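Local coordinates for leucyl-tRNA synthetase (Giardia intestinalis, PDB 3PZ6), which probably charges tRNA(Leu) with leucine as a full-length class I synthetase, this fragment being its CP1 editing domain, associated with hydrolysis of mischarged tRNA, at residues L82-L87 with I183-P188. The protein carries 2 engineered substitutions. Numbering follows the deposited sequence.
Sequences LLAATL and IVTSVP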
loop_
_atom_site.group_PDB
_atom_site.type_symbol
_atom_site.label_atom_id
_atom_site.label_comp_id
_atom_site.label_asym_id
_atom_site.label_seq_id
_atom_site.Cartn_x
_atom_site.Cartn_y
_atom_site.Cartn_z
ATOM N N LEU A 82 -1.402 -5.341 -6.257
ATOM C CA LEU A 82 -0.549 -4.170 -6.423
ATOM C C LEU A 82 0.732 -4.434 -5.644
ATOM O O LEU A 82 0.675 -4.860 -4.493
ATOM C CB LEU A 82 -1.240 -2.908 -5.906
ATOM C CG LEU A 82 -2.112 -2.131 -6.894
ATOM C CD1 LEU A 82 -3.369 -2.900 -7.271
ATOM C CD2 LEU A 82 -2.474 -0.786 -6.303
ATOM N N LEU A 83 1.882 -4.217 -6.276
ATOM C CA LEU A 83 3.156 -4.422 -5.592
ATOM C C LEU A 83 3.780 -3.087 -5.220
ATOM O O LEU A 83 4.015 -2.241 -6.080
ATOM C CB LEU A 83 4.121 -5.278 -6.424
ATOM C CG LEU A 83 5.278 -5.934 -5.660
ATOM C CD1 LEU A 83 4.828 -7.252 -5.038
ATOM C CD2 LEU A 83 6.497 -6.159 -6.551
ATOM N N ALA A 84 4.017 -2.904 -3.925
ATOM C CA ALA A 84 4.530 -1.652 -3.392
ATOM C C ALA A 84 5.859 -1.876 -2.698
ATOM O O ALA A 84 5.924 -2.573 -1.688
ATOM C CB ALA A 84 3.528 -1.049 -2.423
ATOM N N ALA A 85 6.919 -1.287 -3.245
ATOM C CA ALA A 85 8.254 -1.421 -2.665
ATOM C C ALA A 85 8.314 -0.732 -1.314
ATOM O O ALA A 85 7.703 0.322 -1.124
ATOM C CB ALA A 85 9.311 -0.841 -3.594
ATOM N N THR A 86 9.039 -1.341 -0.380
ATOM C CA THR A 86 9.308 -0.736 0.918
ATOM C C THR A 86 10.655 -1.205 1.456
ATOM O O THR A 86 11.089 -2.334 1.206
ATOM C CB THR A 86 8.177 -1.017 1.960
ATOM O OG1 THR A 86 8.484 -0.362 3.196
ATOM C CG2 THR A 86 8.012 -2.502 2.217
ATOM N N LEU A 87 11.310 -0.318 2.189
ATOM C CA LEU A 87 12.546 -0.641 2.871
ATOM C C LEU A 87 12.282 -0.820 4.361
ATOM O O LEU A 87 13.194 -1.122 5.129
ATOM C CB LEU A 87 13.581 0.468 2.646
ATOM C CG LEU A 87 14.205 0.579 1.248
ATOM C CD1 LEU A 87 14.980 1.885 1.118
ATOM C CD2 LEU A 87 15.105 -0.623 0.945
ATOM N N ILE A 183 4.215 2.240 -6.971
ATOM C CA ILE A 183 3.244 2.125 -5.889
ATOM C C ILE A 183 3.997 2.173 -4.564
ATOM O O ILE A 183 5.002 1.492 -4.390
ATOM C CB ILE A 183 2.418 0.833 -5.985
ATOM C CG1 ILE A 183 1.806 0.699 -7.385
ATOM C CG2 ILE A 183 1.315 0.807 -4.911
ATOM C CD1 ILE A 183 1.462 -0.718 -7.778
ATOM N N VAL A 184 3.517 3.003 -3.641
ATOM C CA VAL A 184 4.184 3.212 -2.360
ATOM C C VAL A 184 3.213 2.893 -1.217
ATOM O O VAL A 184 2.001 3.098 -1.347
ATOM C CB VAL A 184 4.725 4.663 -2.245
ATOM C CG1 VAL A 184 5.484 4.859 -0.958
ATOM C CG2 VAL A 184 5.642 4.990 -3.413
ATOM N N THR A 185 3.742 2.373 -0.112
ATOM C CA THR A 185 2.940 2.120 1.080
ATOM C C THR A 185 2.691 3.436 1.791
ATOM O O THR A 185 3.401 4.420 1.553
ATOM C CB THR A 185 3.650 1.165 2.064
ATOM O OG1 THR A 185 4.846 1.784 2.559
ATOM C CG2 THR A 185 3.997 -0.152 1.392
ATOM N N SER A 186 1.676 3.462 2.652
ATOM C CA SER A 186 1.399 4.648 3.443
ATOM C C SER A 186 1.283 4.319 4.913
ATOM O O SER A 186 0.375 3.594 5.322
ATOM C CB SER A 186 0.144 5.368 2.963
ATOM O OG SER A 186 -0.082 6.552 3.721
ATOM N N VAL A 187 2.217 4.859 5.698
ATOM C CA VAL A 187 2.229 4.683 7.141
ATOM C C VAL A 187 2.359 6.062 7.803
ATOM O O VAL A 187 3.448 6.458 8.208
ATOM C CB VAL A 187 3.367 3.731 7.580
ATOM C CG1 VAL A 187 3.249 3.387 9.067
ATOM C CG2 VAL A 187 3.354 2.461 6.742
ATOM N N PRO A 188 1.237 6.806 7.900
ATOM C CA PRO A 188 1.230 8.196 8.361
ATOM C C PRO A 188 1.776 8.399 9.765
ATOM O O PRO A 188 2.267 9.478 10.069
ATOM C CB PRO A 188 -0.251 8.569 8.336
ATOM C CG PRO A 188 -0.862 7.645 7.399
ATOM C CD PRO A 188 -0.108 6.366 7.500
#
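Ile-183 meets three successive residues of strand 82-86: CD1 reaches Leu-82 and Leu-83, while CG2 and the carbonyl O serve Ala-84. Its CD1 lies 3.9 Å from Leu-82 CG, the two side chains crossing at about a right angle, and 3.4 Å from the carbonyl O of Leu-83. CG2, anti to the backbone N, turns to Ala-84 CB at 3.8 Å, while the carbonyl O of Ile-183 receives a CA-H...O contact from Ala-84 CA (3.3 Å, 134° at the hydrogen). Ala-84 CB also touches Thr-185 CG2 at 3.9 Å; this methyl is anti to its own carbonyl carbon, which turns it to Ala-84. The strand axes approach to 5.0 Å at 69°, too steep for a regular ladder, and no hydrogen bond joins the segments directly. Each strand pairs elsewhere: Ala-84 and Thr-86 bond through their backbones to strand 10-18, Val-184 to Trp-99 of strand 97-100. Thr-181 OG1 hydrogen-bonds to the carbonyl O of Leu-83, while Met-92 touches both Thr-86 and Thr-185. The contact thus joins two steeply crossing strands of the mixed CP1 sheet through small, mostly apolar surfaces in the buried interior, held across the segments by van der Waals packing.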